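Quinone oxidoreductase (Thermus thermophilus, PDB 1IZ0) probably catalyses the NADPH-dependent reduction of quinones, binding the dinucleotide through a Rossmann-type domain joined to a GroES-like domain. Local coordinates at residues A[128-133]-A[188-193]; A[112-117]-A[140-145]; A[273-278]-A[292-297]; A[62-67]-A[103-108]. All coordinates share one frame; numbering follows the deposited sequence.

Interaction 1 of 4, residues A[128-133]-A[188-193]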
loop_
_atom_site.group_PDB
_atom_site.type_symbol
_atom_site.label_atom_id
_atom_site.label_comp_id
_atom_site.label_asym_id
_atom_site.label_seq_id
_atom_site.Cartn_x
_atom_site.Cartn_y
_atom_site.Cartn_z
ATOM N N LYS A 128 7.772 -15.253 -12.686
ATOM C CA LYS A 128 8.107 -15.463 -11.280
ATOM C C LYS A 128 8.364 -14.144 -10.550
ATOM O O LYS A 128 9.238 -13.366 -10.943
ATOM C CB LYS A 128 9.342 -16.360 -11.193
ATOM C CG LYS A 128 9.134 -17.737 -11.824
ATOM C CD LYS A 128 10.452 -18.484 -12.044
ATOM C CE LYS A 128 11.152 -18.046 -13.333
ATOM N NZ LYS A 128 12.520 -18.648 -13.456
ATOM N N VAL A 129 7.618 -13.902 -9.470
ATOM C CA VAL A 129 7.764 -12.657 -8.726
ATOM C C VAL A 129 7.983 -12.849 -7.231
ATOM O O VAL A 129 7.299 -13.638 -6.577
ATOM C CB VAL A 129 6.526 -11.744 -8.940
ATOM C CG1 VAL A 129 5.255 -12.476 -8.504
ATOM C CG2 VAL A 129 6.688 -10.447 -8.170
ATOM N N LEU A 130 8.949 -12.118 -6.696
ATOM C CA LEU A 130 9.247 -12.185 -5.275
ATOM C C LEU A 130 8.527 -11.033 -4.575
ATOM O O LEU A 130 8.649 -9.875 -4.983
ATOM C CB LEU A 130 10.761 -12.082 -5.059
ATOM C CG LEU A 130 11.374 -12.031 -3.652
ATOM C CD1 LEU A 130 11.278 -10.630 -3.116
ATOM C CD2 LEU A 130 10.683 -13.025 -2.725
ATOM N N VAL A 131 7.753 -11.357 -3.545
ATOM C CA VAL A 131 7.038 -10.346 -2.771
ATOM C C VAL A 131 7.607 -10.364 -1.356
ATOM O O VAL A 131 7.596 -11.405 -0.695
ATOM C CB VAL A 131 5.524 -10.638 -2.697
ATOM C CG1 VAL A 131 4.835 -9.610 -1.789
ATOM C CG2 VAL A 131 4.921 -10.598 -4.093
ATOM N N GLN A 132 8.105 -9.220 -0.894
ATOM C CA GLN A 132 8.686 -9.143 0.439
ATOM C C GLN A 132 7.656 -8.660 1.449
ATOM O O GLN A 132 6.557 -8.249 1.067
ATOM C CB GLN A 132 9.897 -8.209 0.423
ATOM C CG GLN A 132 10.974 -8.632 -0.561
ATOM C CD GLN A 132 12.118 -7.644 -0.618
ATOM O OE1 GLN A 132 11.912 -6.436 -0.497
ATOM N NE2 GLN A 132 13.332 -8.147 -0.812
ATOM N N ALA A 133 8.007 -8.713 2.734
ATOM C CA ALA A 133 7.084 -8.295 3.787
ATOM C C ALA A 133 5.707 -8.786 3.351
ATOM O O ALA A 133 4.705 -8.068 3.454
ATOM C CB ALA A 133 7.095 -6.764 3.919
ATOM N N GLY A 188 14.956 -21.043 -10.537
ATOM C CA GLY A 188 15.638 -20.717 -11.771
ATOM C C GLY A 188 15.785 -19.213 -11.897
ATOM O O GLY A 188 15.940 -18.679 -12.998
ATOM N N GLY A 189 15.747 -18.525 -10.758
ATOM C CA GLY A 189 15.861 -17.077 -10.769
ATOM C C GLY A 189 14.499 -16.429 -10.954
ATOM O O GLY A 189 13.584 -17.024 -11.536
ATOM N N LEU A 190 14.359 -15.202 -10.472
ATOM C CA LEU A 190 13.094 -14.502 -10.580
ATOM C C LEU A 190 13.047 -13.529 -11.751
ATOM O O LEU A 190 14.077 -13.004 -12.186
ATOM C CB LEU A 190 12.818 -13.752 -9.276
ATOM C CG LEU A 190 12.894 -14.651 -8.041
ATOM C CD1 LEU A 190 12.859 -13.806 -6.793
ATOM C CD2 LEU A 190 11.739 -15.647 -8.063
ATOM N N ASP A 191 11.838 -13.312 -12.256
ATOM C CA ASP A 191 11.595 -12.390 -13.357
ATOM C C ASP A 191 11.371 -10.996 -12.773
ATOM O O ASP A 191 11.780 -9.993 -13.356
ATOM C CB ASP A 191 10.343 -12.816 -14.143
ATOM C CG ASP A 191 10.529 -14.140 -14.868
ATOM O OD1 ASP A 191 11.471 -14.232 -15.679
ATOM O OD2 ASP A 191 9.738 -15.086 -14.632
ATOM N N LEU A 192 10.719 -10.951 -11.613
ATOM C CA LEU A 192 10.411 -9.697 -10.938
ATOM C C LEU A 192 10.621 -9.741 -9.427
ATOM O O LEU A 192 10.477 -10.782 -8.783
ATOM C CB LEU A 192 8.950 -9.296 -11.181
ATOM C CG LEU A 192 8.420 -8.960 -12.573
ATOM C CD1 LEU A 192 8.046 -10.225 -13.305
ATOM C CD2 LEU A 192 7.186 -8.088 -12.435
ATOM N N VAL A 193 10.948 -8.586 -8.868
ATOM C CA VAL A 193 11.126 -8.446 -7.437
ATOM C C VAL A 193 10.477 -7.126 -7.026
ATOM O O VAL A 193 10.747 -6.088 -7.632
ATOM C CB VAL A 193 12.618 -8.405 -7.037
ATOM C CG1 VAL A 193 12.741 -8.069 -5.551
ATOM C CG2 VAL A 193 13.283 -9.751 -7.331
#

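Interaction 2 of 4, residues A[112-117]-A[140-145]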
loop_
_atom_site.group_PDB
_atom_site.type_symbol
_atom_site.label_atom_id
_atom_site.label_comp_id
_atom_site.label_asym_id
_atom_site.label_seq_id
_atom_site.Cartn_x
_atom_site.Cartn_y
_atom_site.Cartn_z
ATOM N N LEU A 112 -3.414 -0.466 -5.501
ATOM C CA LEU A 112 -3.022 0.381 -6.617
ATOM C C LEU A 112 -1.507 0.308 -6.774
ATOM O O LEU A 112 -0.987 0.254 -7.890
ATOM C CB LEU A 112 -3.470 1.826 -6.375
ATOM C CG LEU A 112 -4.939 2.062 -6.741
ATOM C CD1 LEU A 112 -5.372 3.478 -6.365
ATOM C CD2 LEU A 112 -5.109 1.826 -8.240
ATOM N N THR A 113 -0.803 0.290 -5.647
ATOM C CA THR A 113 0.654 0.201 -5.657
ATOM C C THR A 113 1.133 -1.114 -6.260
ATOM O O THR A 113 2.042 -1.132 -7.091
ATOM C CB THR A 113 1.231 0.306 -4.231
ATOM O OG1 THR A 113 1.020 1.632 -3.727
ATOM C CG2 THR A 113 2.720 -0.016 -4.238
ATOM N N ALA A 114 0.522 -2.216 -5.837
ATOM C CA ALA A 114 0.912 -3.528 -6.338
ATOM C C ALA A 114 0.642 -3.671 -7.829
ATOM O O ALA A 114 1.507 -4.109 -8.586
ATOM C CB ALA A 114 0.171 -4.633 -5.570
ATOM N N TYR A 115 -0.565 -3.317 -8.248
ATOM C CA TYR A 115 -0.929 -3.434 -9.653
ATOM C C TYR A 115 -0.099 -2.518 -10.548
ATOM O O TYR A 115 0.459 -2.966 -11.550
ATOM C CB TYR A 115 -2.422 -3.133 -9.849
ATOM C CG TYR A 115 -2.856 -3.172 -11.299
ATOM C CD1 TYR A 115 -2.802 -2.029 -12.094
ATOM C CD2 TYR A 115 -3.267 -4.370 -11.893
ATOM C CE1 TYR A 115 -3.145 -2.076 -13.447
ATOM C CE2 TYR A 115 -3.610 -4.430 -13.244
ATOM C CZ TYR A 115 -3.544 -3.281 -14.011
ATOM O OH TYR A 115 -3.858 -3.333 -15.348
ATOM N N LEU A 116 -0.012 -1.239 -10.192
ATOM C CA LEU A 116 0.753 -0.304 -11.011
ATOM C C LEU A 116 2.240 -0.645 -11.027
ATOM O O LEU A 116 2.942 -0.365 -12.003
ATOM C CB LEU A 116 0.535 1.134 -10.526
ATOM C CG LEU A 116 -0.867 1.675 -10.841
ATOM C CD1 LEU A 116 -1.113 2.986 -10.112
ATOM C CD2 LEU A 116 -1.010 1.857 -12.350
ATOM N N ALA A 117 2.722 -1.253 -9.951
ATOM C CA ALA A 117 4.127 -1.631 -9.886
ATOM C C ALA A 117 4.362 -2.796 -10.853
ATOM O O ALA A 117 5.304 -2.779 -11.647
ATOM C CB ALA A 117 4.501 -2.037 -8.459
ATOM N N THR A 140 0.398 -8.600 1.283
ATOM C CA THR A 140 -0.798 -9.410 1.082
ATOM C C THR A 140 -1.529 -8.965 -0.169
ATOM O O THR A 140 -2.083 -9.788 -0.901
ATOM C CB THR A 140 -1.750 -9.317 2.280
ATOM O OG1 THR A 140 -2.016 -7.939 2.576
ATOM C CG2 THR A 140 -1.135 -10.002 3.496
ATOM N N ALA A 141 -1.540 -7.657 -0.408
ATOM C CA ALA A 141 -2.187 -7.115 -1.597
ATOM C C ALA A 141 -1.405 -7.558 -2.829
ATOM O O ALA A 141 -1.987 -7.947 -3.834
ATOM C CB ALA A 141 -2.221 -5.586 -1.532
ATOM N N ALA A 142 -0.079 -7.497 -2.744
ATOM C CA ALA A 142 0.773 -7.874 -3.870
ATOM C C ALA A 142 0.580 -9.322 -4.286
ATOM O O ALA A 142 0.492 -9.626 -5.479
ATOM C CB ALA A 142 2.238 -7.621 -3.531
ATOM N N VAL A 143 0.519 -10.217 -3.305
ATOM C CA VAL A 143 0.342 -11.633 -3.600
ATOM C C VAL A 143 -0.968 -11.868 -4.342
ATOM O O VAL A 143 -1.004 -12.578 -5.351
ATOM C CB VAL A 143 0.359 -12.489 -2.311
ATOM C CG1 VAL A 143 0.066 -13.952 -2.647
ATOM C CG2 VAL A 143 1.724 -12.377 -1.633
ATOM N N GLN A 144 -2.043 -11.266 -3.845
ATOM C CA GLN A 144 -3.350 -11.428 -4.469
ATOM C C GLN A 144 -3.391 -10.851 -5.879
ATOM O O GLN A 144 -3.935 -11.469 -6.793
ATOM C CB GLN A 144 -4.432 -10.757 -3.621
ATOM C CG GLN A 144 -4.654 -11.407 -2.262
ATOM C CD GLN A 144 -5.789 -10.762 -1.497
ATOM O OE1 GLN A 144 -6.945 -10.855 -1.894
ATOM N NE2 GLN A 144 -5.462 -10.094 -0.396
ATOM N N VAL A 145 -2.825 -9.658 -6.055
ATOM C CA VAL A 145 -2.828 -9.024 -7.365
ATOM C C VAL A 145 -1.975 -9.808 -8.359
ATOM O O VAL A 145 -2.395 -10.045 -9.493
ATOM C CB VAL A 145 -2.324 -7.576 -7.273
ATOM C CG1 VAL A 145 -2.260 -6.956 -8.661
ATOM C CG2 VAL A 145 -3.252 -6.772 -6.373
#

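Interaction 3 of 4, residues A[273-278]-A[292-297]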
loop_
_atom_site.group_PDB
_atom_site.type_symbol
_atom_site.label_atom_id
_atom_site.label_comp_id
_atom_site.label_asym_id
_atom_site.label_seq_id
_atom_site.Cartn_x
_atom_site.Cartn_y
_atom_site.Cartn_z
ATOM N N VAL A 273 -7.296 -6.804 6.610
ATOM C CA VAL A 273 -7.355 -5.824 7.688
ATOM C C VAL A 273 -6.554 -6.356 8.875
ATOM O O VAL A 273 -6.690 -7.520 9.257
ATOM C CB VAL A 273 -8.806 -5.582 8.165
ATOM C CG1 VAL A 273 -8.817 -4.514 9.256
ATOM C CG2 VAL A 273 -9.693 -5.169 6.988
ATOM N N GLY A 274 -5.709 -5.511 9.452
ATOM C CA GLY A 274 -4.925 -5.943 10.591
ATOM C C GLY A 274 -5.465 -5.323 11.866
ATOM O O GLY A 274 -6.665 -5.386 12.129
ATOM N N PRO A 275 -4.598 -4.702 12.679
ATOM C CA PRO A 275 -5.053 -4.081 13.927
ATOM C C PRO A 275 -6.026 -2.954 13.612
ATOM O O PRO A 275 -5.749 -2.107 12.749
ATOM C CB PRO A 275 -3.761 -3.534 14.547
ATOM C CG PRO A 275 -2.664 -4.280 13.861
ATOM C CD PRO A 275 -3.168 -4.435 12.453
ATOM N N VAL A 276 -7.170 -2.952 14.289
ATOM C CA VAL A 276 -8.147 -1.893 14.095
ATOM C C VAL A 276 -8.208 -1.077 15.385
ATOM O O VAL A 276 -8.498 -1.611 16.458
ATOM C CB VAL A 276 -9.550 -2.451 13.775
ATOM C CG1 VAL A 276 -10.560 -1.315 13.760
ATOM C CG2 VAL A 276 -9.538 -3.147 12.414
ATOM N N PHE A 277 -7.934 0.218 15.266
ATOM C CA PHE A 277 -7.931 1.119 16.409
ATOM C C PHE A 277 -9.088 2.111 16.384
ATOM O O PHE A 277 -9.515 2.574 15.321
ATOM C CB PHE A 277 -6.616 1.905 16.454
ATOM C CG PHE A 277 -5.401 1.049 16.656
ATOM C CD1 PHE A 277 -4.848 0.893 17.923
ATOM C CD2 PHE A 277 -4.840 0.357 15.590
ATOM C CE1 PHE A 277 -3.756 0.054 18.126
ATOM C CE2 PHE A 277 -3.748 -0.486 15.780
ATOM C CZ PHE A 277 -3.205 -0.639 17.053
ATOM N N PRO A 278 -9.626 2.434 17.565
ATOM C CA PRO A 278 -10.731 3.389 17.657
ATOM C C PRO A 278 -10.124 4.779 17.431
ATOM O O PRO A 278 -8.931 4.978 17.643
ATOM C CB PRO A 278 -11.227 3.213 19.092
ATOM C CG PRO A 278 -10.825 1.789 19.422
ATOM C CD PRO A 278 -9.452 1.699 18.829
ATOM N N ARG A 292 6.670 -4.471 13.526
ATOM C CA ARG A 292 6.844 -5.461 12.473
ATOM C C ARG A 292 5.946 -6.671 12.721
ATOM O O ARG A 292 5.575 -7.385 11.787
ATOM C CB ARG A 292 8.314 -5.894 12.401
ATOM N N GLY A 293 5.596 -6.880 13.988
ATOM C CA GLY A 293 4.752 -8.000 14.366
ATOM C C GLY A 293 3.338 -7.977 13.812
ATOM O O GLY A 293 2.743 -9.034 13.606
ATOM N N HIS A 294 2.783 -6.793 13.567
ATOM C CA HIS A 294 1.424 -6.728 13.035
ATOM C C HIS A 294 1.365 -7.233 11.594
ATOM O O HIS A 294 2.355 -7.174 10.856
ATOM C CB HIS A 294 0.870 -5.292 13.101
ATOM C CG HIS A 294 1.233 -4.435 11.922
ATOM N ND1 HIS A 294 2.467 -3.834 11.781
ATOM C CD2 HIS A 294 0.513 -4.067 10.834
ATOM C CE1 HIS A 294 2.492 -3.134 10.660
ATOM N NE2 HIS A 294 1.319 -3.258 10.066
ATOM N N THR A 295 0.207 -7.748 11.202
ATOM C CA THR A 295 0.021 -8.230 9.837
ATOM C C THR A 295 -1.162 -7.487 9.233
ATOM O O THR A 295 -2.076 -7.072 9.944
ATOM C CB THR A 295 -0.251 -9.759 9.787
ATOM O OG1 THR A 295 -1.382 -10.074 10.605
ATOM C CG2 THR A 295 0.969 -10.546 10.280
ATOM N N GLY A 296 -1.140 -7.306 7.921
ATOM C CA GLY A 296 -2.233 -6.610 7.280
ATOM C C GLY A 296 -2.179 -5.108 7.481
ATOM O O GLY A 296 -1.183 -4.565 7.956
ATOM N N LYS A 297 -3.278 -4.450 7.129
ATOM C CA LYS A 297 -3.415 -3.002 7.208
ATOM C C LYS A 297 -3.819 -2.470 8.576
ATOM O O LYS A 297 -4.712 -3.022 9.222
ATOM C CB LYS A 297 -4.474 -2.550 6.203
ATOM C CG LYS A 297 -4.563 -1.053 6.013
ATOM C CD LYS A 297 -3.540 -0.599 4.982
ATOM C CE LYS A 297 -3.823 0.818 4.512
ATOM N NZ LYS A 297 -2.924 1.171 3.384
#

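Interaction 4 of 4, residues A[62-67]-A[103-108]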
loop_
_atom_site.group_PDB
_atom_site.type_symbol
_atom_site.label_atom_id
_atom_site.label_comp_id
_atom_site.label_asym_id
_atom_site.label_seq_id
_atom_site.Cartn_x
_atom_site.Cartn_y
_atom_site.Cartn_z
ATOM N N GLU A 62 -5.728 7.890 3.339
ATOM C CA GLU A 62 -6.562 6.827 2.792
ATOM C C GLU A 62 -7.855 6.778 3.593
ATOM O O GLU A 62 -7.899 6.232 4.693
ATOM C CB GLU A 62 -5.807 5.507 2.886
ATOM C CG GLU A 62 -6.362 4.403 2.027
ATOM C CD GLU A 62 -5.360 3.279 1.843
ATOM O OE1 GLU A 62 -4.361 3.244 2.597
ATOM O OE2 GLU A 62 -5.575 2.431 0.951
ATOM N N VAL A 63 -8.909 7.341 3.016
ATOM C CA VAL A 63 -10.190 7.438 3.687
ATOM C C VAL A 63 -11.342 6.654 3.071
ATOM O O VAL A 63 -11.360 6.377 1.871
ATOM C CB VAL A 63 -10.590 8.935 3.790
ATOM C CG1 VAL A 63 -12.059 9.085 4.099
ATOM C CG2 VAL A 63 -9.770 9.602 4.875
ATOM N N VAL A 64 -12.293 6.292 3.925
ATOM C CA VAL A 64 -13.503 5.584 3.527
ATOM C C VAL A 64 -14.645 6.287 4.258
ATOM O O VAL A 64 -14.561 6.531 5.467
ATOM C CB VAL A 64 -13.462 4.105 3.939
ATOM C CG1 VAL A 64 -14.823 3.464 3.722
ATOM C CG2 VAL A 64 -12.418 3.380 3.112
ATOM N N GLY A 65 -15.699 6.637 3.532
ATOM C CA GLY A 65 -16.801 7.327 4.175
ATOM C C GLY A 65 -18.068 7.442 3.353
ATOM O O GLY A 65 -18.159 6.922 2.240
ATOM N N VAL A 66 -19.038 8.160 3.900
ATOM C CA VAL A 66 -20.324 8.318 3.244
ATOM C C VAL A 66 -20.610 9.701 2.673
ATOM O O VAL A 66 -20.288 10.726 3.274
ATOM C CB VAL A 66 -21.462 7.948 4.220
ATOM C CG1 VAL A 66 -22.815 8.160 3.555
ATOM C CG2 VAL A 66 -21.306 6.500 4.667
ATOM N N VAL A 67 -21.226 9.711 1.497
ATOM C CA VAL A 67 -21.612 10.945 0.826
ATOM C C VAL A 67 -23.027 10.718 0.304
ATOM O O VAL A 67 -23.235 9.939 -0.628
ATOM C CB VAL A 67 -20.687 11.270 -0.363
ATOM C CG1 VAL A 67 -21.140 12.560 -1.041
ATOM C CG2 VAL A 67 -19.255 11.402 0.118
ATOM N N GLU A 103 -12.237 -3.116 5.482
ATOM C CA GLU A 103 -11.617 -3.763 4.334
ATOM C C GLU A 103 -11.424 -2.745 3.208
ATOM O O GLU A 103 -10.419 -2.778 2.492
ATOM C CB GLU A 103 -12.478 -4.935 3.841
ATOM C CG GLU A 103 -11.696 -5.934 2.993
ATOM C CD GLU A 103 -12.524 -7.131 2.563
ATOM O OE1 GLU A 103 -13.204 -7.729 3.423
ATOM O OE2 GLU A 103 -12.482 -7.484 1.364
ATOM N N ALA A 104 -12.391 -1.843 3.050
ATOM C CA ALA A 104 -12.298 -0.808 2.019
ATOM C C ALA A 104 -11.122 0.132 2.293
ATOM O O ALA A 104 -10.435 0.565 1.369
ATOM C CB ALA A 104 -13.606 0.001 1.950
ATOM N N ALA A 105 -10.882 0.439 3.562
ATOM C CA ALA A 105 -9.785 1.335 3.936
ATOM C C ALA A 105 -8.404 0.734 3.676
ATOM O O ALA A 105 -7.412 1.457 3.571
ATOM C CB ALA A 105 -9.907 1.714 5.408
ATOM N N ALA A 106 -8.342 -0.587 3.564
ATOM C CA ALA A 106 -7.078 -1.279 3.338
ATOM C C ALA A 106 -6.833 -1.564 1.861
ATOM O O ALA A 106 -5.872 -2.254 1.510
ATOM C CB ALA A 106 -7.070 -2.588 4.114
ATOM N N PHE A 107 -7.679 -1.020 0.996
ATOM C CA PHE A 107 -7.556 -1.272 -0.433
ATOM C C PHE A 107 -6.800 -0.297 -1.353
ATOM O O PHE A 107 -5.839 -0.692 -2.013
ATOM C CB PHE A 107 -8.957 -1.517 -1.016
ATOM C CG PHE A 107 -9.014 -1.467 -2.524
ATOM C CD1 PHE A 107 -9.444 -0.322 -3.179
ATOM C CD2 PHE A 107 -8.618 -2.564 -3.284
ATOM C CE1 PHE A 107 -9.478 -0.263 -4.576
ATOM C CE2 PHE A 107 -8.646 -2.518 -4.678
ATOM C CZ PHE A 107 -9.078 -1.364 -5.326
ATOM N N PRO A 108 -7.220 0.978 -1.410
ATOM C CA PRO A 108 -6.584 1.987 -2.276
ATOM C C PRO A 108 -5.071 1.965 -2.473
ATOM O O PRO A 108 -4.570 1.607 -3.546
ATOM C CB PRO A 108 -7.070 3.309 -1.685
ATOM C CG PRO A 108 -8.417 2.954 -1.145
ATOM C CD PRO A 108 -8.152 1.626 -0.467
HETATM O O HOH W 1 -4.264 0.111 1.101
#

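Interaction 1 of 4, residues A[128-133]-A[188-193]
Lys128 and Asp191 carry most of the polar chemistry where strand 128-131 runs parallel to strand 190-195. Asp191 OD2 receives the backbone N-H of Lys128 on its anti lone pair, 2.8 Å from Lys128 N and almost straight (175°). Lys128 O is gripped by two donors, Asp191 N and, at 2.9 Å, Leu192 N; Leu130 N then bonds to Leu192 O to continue the parallel ladder. The lysine chain bends at chi3 (-82°), which carries Lys128 NZ to within 2.7 Å of Gly189 O, while Trp187 O is a further acceptor. Glycine suits both turn positions: Gly188 follows helix 180-186 with positive phi in a Schellman motif, and the backbone angles of Gly189 suit a residue without a side chain.

Apolar contacts occupy both sheet faces. Val129 CG2 meets Leu192 CB at 3.9 Å on one; on the other, Leu130 CD1 and Val193 CG1 lie side by side, 3.8 Å apart. These are the two central strands of the Rossmann sheet.

Lysine is long enough to bring its ammonium to the carbonyl end of helix 180-186, where it would probably offset the helix dipole, and Asp191 OD2, 4.7 Å from Lys128 NZ, may add a favourable field.

Interaction 2 of 4, residues A[112-117]-A[140-145]
Ala114 points its methyl straight at the neighbouring helix, where Ala114 CB rests 3.7 Å from Ala142 CA and 4.2 Å from Ala142 CB. Beside it, Val145 touches two successive residues, one with each branch. Its CG1 is anti to the backbone N (chi1 177°) and reaches the edge of Tyr115, near the plane of the ring, with Val145 CG1 approaching Tyr115 CB at 4.0 Å and Tyr115 CA at 3.9 Å. The other branch, Val145 CG2, lies 4.1 Å from Ala114 CB. Small residues suit this place because the axes of the two segments come within 8.6 Å: alanine's single methyl lets one helix rest directly on the backbone of the other, and the two methyls of Val145 reach Ala114 and Tyr115 where the segments cross at -47°.

Helix 137-148 follows the first strand of the Rossmann fold and begins at Ala137, a residue seen to contact NADPH, whereas helix 108-120 precedes that strand in the chain. Their contact thus packs the approach to the nucleotide-binding domain against its first crossover helix.

Further out, Ala141 touches Ser110 and Phe111, about one turn earlier on helix 108-120. The ring of Tyr115 meets that of Phe260 with the planes at about 30°, and Leu112 packs on helix 251-261, so that helix covers the flank of 112-117. On helix 137-148, Gln144 OE1 accepts from Arg270 N, while Gln144 NE2 makes a weak bond back to Thr140 O.

Interaction 3 of 4, residues A[273-278]-A[292-297]
His294 reaches toward Pro275, and the two side chains cross at about a right angle. The histidine CB lies 3.8 Å from Pro275 CG, its first apolar touch. CG is swung between the backbone N and the carbonyl carbon (chi1 86°), the crowded position, and this turns the ring across the proline. His294 CD2 comes to 4.0 Å from Pro275 CD, an oblique approach. His294 ND1 is hydrogen-bonded to Asp291 O, which probably helps hold the ring with CD2 toward the proline. Proline suits the place because its ring offers carbons to the histidine and needs no N-H partner there.

Next to it, Gly274 brings backbone against backbone. Gly274 N donates to Lys297 O at 2.7 Å. The lack of a side chain lets Gly274 CA come within 3.1 Å of Thr295 O in a CA-H...O contact, while Gly296 has positive phi and its own close neighbours in Val273 and Gly274, so glycine suits both positions in this tight approach.

The bond of Gly274 to Lys297 O accompanies the parallel bridge of Val273 with Lys297. Strand 273-278, helix 282-288 and strand 297-301 form a beta-alpha-beta crossover, whose connecting loop also carries Arg292, seen to contact NADPH, its side chain not modelled beyond CB here.

Interaction 4 of 4, residues A[62-67]-A[103-108]
Glu62 turns CG anti to its backbone N (chi1 -164°) and extends beyond it, so its carboxylate reaches the turn at Ala105 to Pro108; Val64, two residues on, sets CG1 anti to N (chi1 170°) and aims CG2 at Ala104 and Ala105, at the end of helix 101-105. Strand 62-67 belongs to the mixed sheet of the GroES-like domain, and the turn joins helix 101-105 to helix 108-120, which leads toward the nucleotide-binding domain.

Val64 CG2 sits over the backbone, 3.3 Å from Ala105 N, with Ala104 CB and Ala105 CB each 3.8 Å from it. Alanines allow this approach, and valine brings both methyls to them; Val64 CG1 also lies 4.1 Å from Ala104 CB.

The glutamate oxygens have separate tasks. Glu62 OE1 is salt-bridged to Lys297 NZ, while OE2 accepts the N-H of Val109 in the first turn of helix 108-120. Proline suits the first turn of a helix, where its nitrogen needs no acceptor; its ring carbons border OE2, Pro108 CD lying 3.0 Å from Glu62 OE2. Glu62 OE2 also lies 3.3 Å from Ala105 O, yet both are acceptors and cannot bond to each other. A water lends OE2 another hydrogen: it donates to Glu62 OE2 from 2.7 Å and, more weakly, to Ala106 O from 2.9 Å.

Overall arrangement
Interactions 3 and 4 meet through Lys297, whose NZ bridges to Glu62 OE1 at 2.6 Å while Lys297 CB packs on Ala106 CB; both contacts reach the same mixed sheet. Interactions 1 and 2 form a second pair, joined where Val131 CG1 touches Ala142 CB at 3.7 Å. Residues 103-108 run on through helix 108-120 to interaction 2, with centres about 17 Å apart, whereas interactions 1 and 4 stand on opposite sides of the chain's centre. Of the NADPH site, empty in this model, the side chain of Ala137 is about 4 Å from that of Lys297, 6 Å from Ala106 and 7 Å from Ala141; that of Tyr177 is about 7 Å from Leu130.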